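Local coordinates for putative S-adenosylmethionine-dependent methyltransferase (Bacteroides thetaiotaomicron, PDB 1WYZ), which probably acts as an S-adenosylmethionine-dependent methyltransferase, though its own substrate is not established, at residues His34-Asp39 and Thr60-Asn65; Gln169-Thr174 and Cys228-Tyr233; Pro16-Leu21 and Leu47-Arg52. One frame throughout, in Å; residues are numbered along the deposited sequence.

Contact 1. Residues His34-Asp39 and Thr60-Asn65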
loop_
_atom_site.group_PDB
_atom_site.type_symbol
_atom_site.label_atom_id
_atom_site.label_comp_id
_atom_site.label_asym_id
_atom_site.label_seq_id
_atom_site.Cartn_x
_atom_site.Cartn_y
_atom_site.Cartn_z
ATOM N N HIS A 34 12.748 -10.453 -20.042
ATOM C CA HIS A 34 11.433 -11.090 -20.171
ATOM C C HIS A 34 10.415 -10.505 -19.195
ATOM O O HIS A 34 10.617 -10.542 -17.987
ATOM C CB HIS A 34 11.540 -12.592 -19.888
ATOM C CG HIS A 34 12.739 -13.246 -20.498
ATOM N ND1 HIS A 34 14.027 -12.830 -20.239
ATOM C CD2 HIS A 34 12.850 -14.315 -21.322
ATOM C CE1 HIS A 34 14.879 -13.614 -20.874
ATOM N NE2 HIS A 34 14.190 -14.523 -21.538
ATOM N N PHE A 35 9.310 -9.995 -19.716
ATOM C CA PHE A 35 8.278 -9.426 -18.864
ATOM C C PHE A 35 6.968 -10.184 -19.005
ATOM O O PHE A 35 6.652 -10.703 -20.064
ATOM C CB PHE A 35 8.030 -7.953 -19.218
ATOM C CG PHE A 35 9.255 -7.099 -19.147
ATOM C CD1 PHE A 35 10.170 -7.078 -20.198
ATOM C CD2 PHE A 35 9.528 -6.349 -18.004
ATOM C CE1 PHE A 35 11.348 -6.328 -20.109
ATOM C CE2 PHE A 35 10.713 -5.591 -17.905
ATOM C CZ PHE A 35 11.621 -5.583 -18.956
ATOM N N ILE A 36 6.214 -10.251 -17.919
ATOM C CA ILE A 36 4.910 -10.892 -17.922
ATOM C C ILE A 36 3.996 -9.697 -17.686
ATOM O O ILE A 36 4.096 -9.023 -16.663
ATOM C CB ILE A 36 4.779 -11.931 -16.782
ATOM C CG1 ILE A 36 5.663 -13.143 -17.080
ATOM C CG2 ILE A 36 3.342 -12.417 -16.667
ATOM C CD1 ILE A 36 5.307 -14.014 -18.236
ATOM N N VAL A 37 3.114 -9.426 -18.644
ATOM C CA VAL A 37 2.240 -8.261 -18.554
ATOM C C VAL A 37 0.763 -8.472 -18.852
ATOM O O VAL A 37 0.367 -9.459 -19.474
ATOM C CB VAL A 37 2.740 -7.160 -19.503
ATOM C CG1 VAL A 37 4.137 -6.705 -19.091
ATOM C CG2 VAL A 37 2.759 -7.695 -20.931
ATOM N N GLU A 38 -0.041 -7.506 -18.415
ATOM C CA GLU A 38 -1.484 -7.526 -18.628
ATOM C C GLU A 38 -1.831 -6.927 -19.982
ATOM O O GLU A 38 -2.981 -6.975 -20.403
ATOM C CB GLU A 38 -2.190 -6.739 -17.525
ATOM C CG GLU A 38 -2.057 -7.371 -16.154
ATOM C CD GLU A 38 -2.520 -6.453 -15.044
ATOM O OE1 GLU A 38 -3.686 -6.008 -15.088
ATOM O OE2 GLU A 38 -1.714 -6.180 -14.128
ATOM N N ASP A 39 -0.830 -6.359 -20.650
ATOM C CA ASP A 39 -1.005 -5.761 -21.972
ATOM C C ASP A 39 0.318 -5.256 -22.534
ATOM O O ASP A 39 0.910 -4.305 -22.021
ATOM C CB ASP A 39 -2.007 -4.609 -21.930
ATOM C CG ASP A 39 -2.193 -3.960 -23.287
ATOM O OD1 ASP A 39 -2.477 -4.688 -24.263
ATOM O OD2 ASP A 39 -2.053 -2.725 -23.378
ATOM N N THR A 60 9.634 -10.674 -25.731
ATOM C CA THR A 60 9.438 -11.893 -24.968
ATOM C C THR A 60 8.336 -11.587 -23.966
ATOM O O THR A 60 8.161 -12.290 -22.970
ATOM C CB THR A 60 10.721 -12.301 -24.220
ATOM O OG1 THR A 60 11.267 -11.156 -23.557
ATOM C CG2 THR A 60 11.749 -12.863 -25.188
ATOM N N PHE A 61 7.599 -10.514 -24.236
ATOM C CA PHE A 61 6.502 -10.110 -23.373
ATOM C C PHE A 61 5.436 -11.200 -23.397
ATOM O O PHE A 61 4.871 -11.498 -24.447
ATOM C CB PHE A 61 5.879 -8.803 -23.868
ATOM C CG PHE A 61 6.868 -7.684 -24.082
ATOM C CD1 PHE A 61 7.725 -7.685 -25.185
ATOM C CD2 PHE A 61 6.917 -6.606 -23.198
ATOM C CE1 PHE A 61 8.616 -6.620 -25.409
ATOM C CE2 PHE A 61 7.802 -5.536 -23.408
ATOM C CZ PHE A 61 8.651 -5.546 -24.518
ATOM N N TYR A 62 5.168 -11.796 -22.243
ATOM C CA TYR A 62 4.159 -12.846 -22.143
ATOM C C TYR A 62 2.844 -12.251 -21.637
ATOM O O TYR A 62 2.788 -11.701 -20.532
ATOM C CB TYR A 62 4.622 -13.949 -21.177
ATOM C CG TYR A 62 5.881 -14.666 -21.611
ATOM C CD1 TYR A 62 5.899 -15.469 -22.754
ATOM C CD2 TYR A 62 7.064 -14.531 -20.887
ATOM C CE1 TYR A 62 7.074 -16.125 -23.165
ATOM C CE2 TYR A 62 8.244 -15.181 -21.288
ATOM C CZ TYR A 62 8.242 -15.971 -22.427
ATOM O OH TYR A 62 9.413 -16.580 -22.821
ATOM N N PRO A 63 1.774 -12.333 -22.451
ATOM C CA PRO A 63 0.452 -11.810 -22.089
ATOM C C PRO A 63 -0.162 -12.610 -20.944
ATOM O O PRO A 63 -0.105 -13.843 -20.943
ATOM C CB PRO A 63 -0.340 -11.952 -23.386
ATOM C CG PRO A 63 0.704 -11.792 -24.435
ATOM C CD PRO A 63 1.820 -12.658 -23.885
ATOM N N LEU A 64 -0.755 -11.904 -19.982
ATOM C CA LEU A 64 -1.360 -12.536 -18.808
ATOM C C LEU A 64 -2.774 -12.000 -18.537
ATOM O O LEU A 64 -3.024 -10.801 -18.670
ATOM C CB LEU A 64 -0.459 -12.272 -17.597
ATOM C CG LEU A 64 -0.406 -13.238 -16.414
ATOM C CD1 LEU A 64 -1.717 -13.245 -15.653
ATOM C CD2 LEU A 64 -0.068 -14.616 -16.934
ATOM N N ASN A 65 -3.687 -12.893 -18.154
ATOM C CA ASN A 65 -5.080 -12.532 -17.854
ATOM C C ASN A 65 -5.529 -13.044 -16.489
ATOM O O ASN A 65 -4.758 -13.677 -15.768
ATOM C CB ASN A 65 -6.031 -13.113 -18.904
ATOM C CG ASN A 65 -6.423 -12.106 -19.955
ATOM O OD1 ASN A 65 -6.711 -10.948 -19.644
ATOM N ND2 ASN A 65 -6.460 -12.541 -21.208
#
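A beta-alpha-beta crossover closes here: strand 34-37 leads through helix 40-50 to strand 62-63, which lies parallel to it as the edge strand of the N-terminal sheet. The backbones interlock where the N-H of Y62 meets F35 O at 2.9 Å, almost along the C=O axis, and V37 N returns a bond to Y62 O at 3.0 Å. On one face I36, Y62 and L64 form the relief. I36 CG2, anti to the backbone N, projects against the branch point of L64, 3.8 Å from CG, while the ring of Y62 meets that of Y76 in helix 70-81. Helices 70-81 and 100-110 cover this face, and the branches of I36 and L64 suit the hollows beside Y76 and V104; an alanine at I36 would probably loosen the fit to L64 and to V104 of helix 100-110. The other face is filled by F35 and F61, whose planes lie 24° apart but are slid so far that they barely overlap, 5.9 Å between centroids. Flat and apolar, they pave the bed for helix 40-50, with V37 alongside. T60 OG1, hydrogen-bonded to S58 O, settles 3.4 Å from H34 CA. Where strand 34-37 ends, L64 N reaches V37 O at 2.7 Å, bent to 134° at the hydrogen.

Contact 2. Residues Gln169-Thr174 and Cys228-Tyr233; sequences QLFIET and CIFLLY
This is the antiparallel ladder at the heart of the C-terminal mixed sheet, where strand 168-173 pairs with strand 228-233. Two hydrogen-bonded pairs carry it. Q169 and L232 exchange N-H and C=O in both directions, and so do F171 and F230, the shortest of the four bonds being F230 N to F171 O at 2.9 Å. Between them L170 and L231 form a non-hydrogen-bonded pair whose side chains lie side by side, CG to CG 3.8 Å; on the same face I172 CG2 meets I229 CG1 at 3.6 Å. On the reverse face the two phenylalanines dominate. F171 takes the crowded first torsion (chi1 53°), with CG between the backbone N and the carbonyl carbon, and this turns its ring across the neighbouring strand. F230 CB then sits over one ring face, 4.0 Å from the centroid, in a CH-pi contact, while L232 CG approaches the ring edge, 3.9 Å from F171 CE2. The rings themselves meet obliquely, at 48°. Such broad apolar groups suit a buried face: F171 packs on L155 and L158 of helix 150-165 and on I185 of helix 178-188, F230 on M181, while strands 138-143 and 194-199 bond to the outer edges of the pair.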
loop_
_atom_site.group_PDB
_atom_site.type_symbol
_atom_site.label_atom_id
_atom_site.label_comp_id
_atom_site.label_asym_id
_atom_site.label_seq_id
_atom_site.Cartn_x
_atom_site.Cartn_y
_atom_site.Cartn_z
ATOM N N GLN A 169 -12.249 1.489 6.022
ATOM C CA GLN A 169 -12.787 0.645 4.951
ATOM C C GLN A 169 -12.593 1.350 3.603
ATOM O O GLN A 169 -12.987 2.505 3.449
ATOM C CB GLN A 169 -14.273 0.363 5.199
ATOM C CG GLN A 169 -14.576 -0.282 6.557
ATOM C CD GLN A 169 -13.849 -1.621 6.812
ATOM O OE1 GLN A 169 -13.992 -2.592 6.060
ATOM N NE2 GLN A 169 -13.075 -1.666 7.896
ATOM N N LEU A 170 -11.990 0.663 2.634
ATOM C CA LEU A 170 -11.725 1.265 1.324
ATOM C C LEU A 170 -12.329 0.517 0.150
ATOM O O LEU A 170 -12.310 -0.715 0.113
ATOM C CB LEU A 170 -10.213 1.368 1.050
ATOM C CG LEU A 170 -9.222 2.153 1.904
ATOM C CD1 LEU A 170 -8.888 1.378 3.170
ATOM C CD2 LEU A 170 -7.953 2.365 1.091
ATOM N N PHE A 171 -12.830 1.269 -0.825
ATOM C CA PHE A 171 -13.408 0.689 -2.030
ATOM C C PHE A 171 -13.326 1.681 -3.194
ATOM O O PHE A 171 -13.284 2.898 -2.983
ATOM C CB PHE A 171 -14.856 0.242 -1.773
ATOM C CG PHE A 171 -15.747 1.309 -1.181
ATOM C CD1 PHE A 171 -16.462 2.185 -2.008
ATOM C CD2 PHE A 171 -15.907 1.415 0.200
ATOM C CE1 PHE A 171 -17.329 3.148 -1.474
ATOM C CE2 PHE A 171 -16.779 2.382 0.752
ATOM C CZ PHE A 171 -17.488 3.246 -0.098
ATOM N N ILE A 172 -13.279 1.165 -4.419
ATOM C CA ILE A 172 -13.181 2.018 -5.596
ATOM C C ILE A 172 -14.405 1.904 -6.494
ATOM O O ILE A 172 -15.235 1.001 -6.320
ATOM C CB ILE A 172 -11.934 1.680 -6.425
ATOM C CG1 ILE A 172 -12.051 0.258 -6.980
ATOM C CG2 ILE A 172 -10.683 1.823 -5.561
ATOM C CD1 ILE A 172 -11.037 -0.096 -8.067
ATOM N N GLU A 173 -14.506 2.825 -7.452
ATOM C CA GLU A 173 -15.637 2.866 -8.375
ATOM C C GLU A 173 -15.266 3.260 -9.793
ATOM O O GLU A 173 -14.354 4.059 -10.010
ATOM C CB GLU A 173 -16.700 3.839 -7.865
ATOM C CG GLU A 173 -17.963 3.153 -7.375
ATOM C CD GLU A 173 -18.730 2.452 -8.488
ATOM O OE1 GLU A 173 -18.103 1.760 -9.323
ATOM O OE2 GLU A 173 -19.971 2.585 -8.516
ATOM N N THR A 174 -15.992 2.702 -10.760
ATOM C CA THR A 174 -15.746 3.006 -12.164
ATOM C C THR A 174 -16.043 4.491 -12.398
ATOM O O THR A 174 -17.014 5.031 -11.864
ATOM C CB THR A 174 -16.621 2.120 -13.090
ATOM O OG1 THR A 174 -16.164 2.240 -14.440
ATOM C CG2 THR A 174 -18.078 2.542 -13.021
ATOM N N CYS A 228 -11.559 7.684 -8.717
ATOM C CA CYS A 228 -11.129 8.014 -7.352
ATOM C C CYS A 228 -11.386 6.849 -6.384
ATOM O O CYS A 228 -11.979 5.844 -6.760
ATOM C CB CYS A 228 -11.877 9.249 -6.851
ATOM S SG CYS A 228 -13.660 9.040 -6.770
ATOM N N ILE A 229 -10.939 6.992 -5.138
ATOM C CA ILE A 229 -11.130 5.950 -4.122
ATOM C C ILE A 229 -11.933 6.520 -2.964
ATOM O O ILE A 229 -11.903 7.728 -2.732
ATOM C CB ILE A 229 -9.791 5.452 -3.523
ATOM C CG1 ILE A 229 -8.906 4.851 -4.610
ATOM C CG2 ILE A 229 -10.061 4.426 -2.431
ATOM C CD1 ILE A 229 -8.235 5.869 -5.525
ATOM N N PHE A 230 -12.625 5.658 -2.222
ATOM C CA PHE A 230 -13.412 6.120 -1.088
ATOM C C PHE A 230 -12.993 5.454 0.220
ATOM O O PHE A 230 -12.700 4.258 0.258
ATOM C CB PHE A 230 -14.899 5.873 -1.342
ATOM C CG PHE A 230 -15.450 6.642 -2.511
ATOM C CD1 PHE A 230 -15.450 8.034 -2.506
ATOM C CD2 PHE A 230 -15.957 5.975 -3.631
ATOM C CE1 PHE A 230 -15.943 8.759 -3.602
ATOM C CE2 PHE A 230 -16.456 6.690 -4.739
ATOM C CZ PHE A 230 -16.446 8.082 -4.717
ATOM N N LEU A 231 -12.962 6.236 1.296
ATOM C CA LEU A 231 -12.593 5.709 2.606
ATOM C C LEU A 231 -13.600 6.102 3.680
ATOM O O LEU A 231 -13.925 7.274 3.831
ATOM C CB LEU A 231 -11.213 6.210 3.029
ATOM C CG LEU A 231 -10.019 5.910 2.125
ATOM C CD1 LEU A 231 -10.049 6.865 0.927
ATOM C CD2 LEU A 231 -8.706 6.071 2.916
ATOM N N LEU A 232 -14.079 5.112 4.428
ATOM C CA LEU A 232 -15.039 5.326 5.509
ATOM C C LEU A 232 -14.385 5.079 6.871
ATOM O O LEU A 232 -13.784 4.026 7.090
ATOM C CB LEU A 232 -16.231 4.361 5.371
ATOM C CG LEU A 232 -17.115 4.347 4.125
ATOM C CD1 LEU A 232 -18.245 3.361 4.333
ATOM C CD2 LEU A 232 -17.680 5.737 3.880
ATOM N N TYR A 233 -14.505 6.041 7.783
ATOM C CA TYR A 233 -13.945 5.879 9.124
ATOM C C TYR A 233 -14.832 6.595 10.139
ATOM O O TYR A 233 -15.814 7.212 9.742
ATOM C CB TYR A 233 -12.500 6.362 9.186
ATOM C CG TYR A 233 -11.762 5.762 10.357
ATOM C CD1 TYR A 233 -11.799 4.388 10.596
ATOM C CD2 TYR A 233 -11.083 6.572 11.264
ATOM C CE1 TYR A 233 -11.184 3.833 11.728
ATOM C CE2 TYR A 233 -10.467 6.039 12.388
ATOM C CZ TYR A 233 -10.518 4.671 12.622
ATOM O OH TYR A 233 -9.919 4.156 13.752
#

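Contact 3. Residues Pro16-Leu21 and Leu47-Arg52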
loop_
_atom_site.group_PDB
_atom_site.type_symbol
_atom_site.label_atom_id
_atom_site.label_comp_id
_atom_site.label_asym_id
_atom_site.label_seq_id
_atom_site.Cartn_x
_atom_site.Cartn_y
_atom_site.Cartn_z
ATOM N N PRO A 16 5.144 12.437 -14.616
ATOM C CA PRO A 16 6.539 12.081 -14.912
ATOM C C PRO A 16 6.902 10.876 -14.038
ATOM O O PRO A 16 6.738 10.924 -12.817
ATOM C CB PRO A 16 7.312 13.336 -14.502
ATOM C CG PRO A 16 6.296 14.450 -14.709
ATOM C CD PRO A 16 5.024 13.840 -14.168
ATOM N N LEU A 17 7.378 9.800 -14.657
ATOM C CA LEU A 17 7.750 8.589 -13.922
ATOM C C LEU A 17 8.582 8.835 -12.654
ATOM O O LEU A 17 8.450 8.110 -11.667
ATOM C CB LEU A 17 8.511 7.626 -14.836
ATOM C CG LEU A 17 7.721 6.563 -15.601
ATOM C CD1 LEU A 17 6.638 7.203 -16.435
ATOM C CD2 LEU A 17 8.683 5.762 -16.477
ATOM N N GLU A 18 9.430 9.854 -12.678
ATOM C CA GLU A 18 10.277 10.168 -11.535
ATOM C C GLU A 18 9.539 10.773 -10.336
ATOM O O GLU A 18 10.115 10.922 -9.253
ATOM C CB GLU A 18 11.408 11.116 -11.960
ATOM C CG GLU A 18 10.947 12.349 -12.726
ATOM C CD GLU A 18 10.820 12.105 -14.226
ATOM O OE1 GLU A 18 10.000 11.260 -14.650
ATOM O OE2 GLU A 18 11.553 12.774 -14.986
ATOM N N GLN A 19 8.275 11.128 -10.522
ATOM C CA GLN A 19 7.499 11.706 -9.431
ATOM C C GLN A 19 6.926 10.601 -8.540
ATOM O O GLN A 19 6.627 10.820 -7.364
ATOM C CB GLN A 19 6.352 12.545 -9.997
ATOM C CG GLN A 19 5.574 13.380 -8.979
ATOM C CD GLN A 19 4.120 13.612 -9.404
ATOM O OE1 GLN A 19 3.844 14.032 -10.531
ATOM N NE2 GLN A 19 3.189 13.336 -8.498
ATOM N N VAL A 20 6.796 9.401 -9.098
ATOM C CA VAL A 20 6.209 8.307 -8.343
ATOM C C VAL A 20 6.960 6.974 -8.326
ATOM O O VAL A 20 6.506 6.024 -7.688
ATOM C CB VAL A 20 4.770 8.076 -8.826
ATOM C CG1 VAL A 20 3.939 9.349 -8.594
ATOM C CG2 VAL A 20 4.775 7.700 -10.308
ATOM N N LEU A 21 8.114 6.902 -8.990
ATOM C CA LEU A 21 8.893 5.660 -9.026
ATOM C C LEU A 21 10.341 5.836 -8.578
ATOM O O LEU A 21 10.990 6.806 -8.935
ATOM C CB LEU A 21 8.883 5.078 -10.437
ATOM C CG LEU A 21 7.497 4.757 -10.994
ATOM C CD1 LEU A 21 7.591 4.511 -12.481
ATOM C CD2 LEU A 21 6.909 3.546 -10.273
ATOM N N LEU A 47 8.029 0.835 -20.900
ATOM C CA LEU A 47 9.473 0.635 -20.865
ATOM C C LEU A 47 10.199 1.691 -21.694
ATOM O O LEU A 47 11.373 1.967 -21.459
ATOM C CB LEU A 47 9.837 -0.775 -21.356
ATOM C CG LEU A 47 9.410 -1.973 -20.489
ATOM C CD1 LEU A 47 9.759 -3.256 -21.222
ATOM C CD2 LEU A 47 10.103 -1.933 -19.128
ATOM N N LYS A 48 9.495 2.283 -22.658
ATOM C CA LYS A 48 10.073 3.322 -23.506
ATOM C C LYS A 48 10.289 4.568 -22.667
ATOM O O LYS A 48 11.321 5.233 -22.771
ATOM C CB LYS A 48 9.140 3.654 -24.678
ATOM C CG LYS A 48 9.480 2.972 -26.012
ATOM C CD LYS A 48 10.658 3.640 -26.737
ATOM C CE LYS A 48 11.969 2.878 -26.568
ATOM N NZ LYS A 48 12.528 2.969 -25.197
ATOM N N LYS A 49 9.303 4.874 -21.832
ATOM C CA LYS A 49 9.363 6.034 -20.958
ATOM C C LYS A 49 10.380 5.792 -19.833
ATOM O O LYS A 49 10.944 6.733 -19.273
ATOM C CB LYS A 49 7.968 6.300 -20.388
ATOM C CG LYS A 49 7.578 7.774 -20.305
ATOM C CD LYS A 49 8.284 8.503 -19.167
ATOM C CE LYS A 49 7.666 9.878 -18.922
ATOM N NZ LYS A 49 8.126 10.475 -17.633
ATOM N N VAL A 50 10.620 4.523 -19.516
ATOM C CA VAL A 50 11.574 4.161 -18.470
ATOM C C VAL A 50 13.012 4.347 -18.934
ATOM O O VAL A 50 13.856 4.813 -18.171
ATOM C CB VAL A 50 11.429 2.692 -18.049
ATOM C CG1 VAL A 50 12.412 2.381 -16.922
ATOM C CG2 VAL A 50 10.004 2.407 -17.631
ATOM N N ASP A 51 13.287 3.956 -20.177
ATOM C CA ASP A 51 14.626 4.068 -20.754
ATOM C C ASP A 51 14.551 4.036 -22.285
ATOM O O ASP A 51 13.929 3.143 -22.864
ATOM C CB ASP A 51 15.509 2.914 -20.265
ATOM C CG ASP A 51 16.985 3.153 -20.530
ATOM O OD1 ASP A 51 17.317 3.664 -21.618
ATOM O OD2 ASP A 51 17.812 2.825 -19.652
ATOM N N ARG A 52 15.186 5.009 -22.935
ATOM C CA ARG A 52 15.185 5.081 -24.394
ATOM C C ARG A 52 16.006 3.962 -25.012
ATOM O O ARG A 52 15.649 3.431 -26.064
ATOM C CB ARG A 52 15.752 6.424 -24.875
ATOM C CG ARG A 52 14.709 7.473 -25.241
ATOM C CD ARG A 52 14.020 8.047 -24.015
ATOM N NE ARG A 52 14.947 8.792 -23.167
ATOM C CZ ARG A 52 15.645 9.851 -23.569
ATOM N NH1 ARG A 52 15.523 10.300 -24.814
ATOM N NH2 ARG A 52 16.474 10.457 -22.727
#
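Apolar packing makes up most of this surface contact, with L17 as its centre. Its isobutyl group points at the end of helix 40-50 and meets K49 tip to tip: L17 CD1 lies 3.4 Å from K49 CD, so the methylenes of the lysine serve as a greasy surface. The other methyl, L17 CD2, reaches V50 CG2 at 3.8 Å and also rests near the K49 carbonyl. A leucine can touch both because its two methyls fork, and a long lysine suits this exposed position because its chain can pack while its ammonium reaches across to the start of the 17-20 turn, near E18. The electrostatic part is weaker. K49 NZ forms a long salt bridge with E18 OE1, 3.6 Å, the glutamate being bent at chi2 and crossing the lysine at about a right angle. The ammonium also stands 3.1 Å from L17 N, but both are donors and do not bond. The same turn also faces the second subunit: E18, Q19 and V20 pack on its S23, Y24 and V119. Overall, a short, weakly bonded helical turn following the first strand of an alpha/beta domain leans on the C-terminal turn of its crossover helix, at the dimer interface.

Contacts 1 and 3 are neighbours joined through helix 40-50: L47, in the last turns of that helix, places its CD1 3.6 Å from F35 CE1 and 3.7 Å from F61 CE2, so the helix that L17 leans on also covers the aromatic face of the parallel sheet. Their centres are 19 Å apart, and their segments alternate along the chain. Contact 2 lies across the chain's centre in the other sheet, with centres about 29 Å from contact 1 and 28 Å from contact 3, and touches neither. This split into two alpha/beta domains is consistent with the tetrapyrrole methylase-like fold, in which relatives bind the cofactor in the cleft between domains.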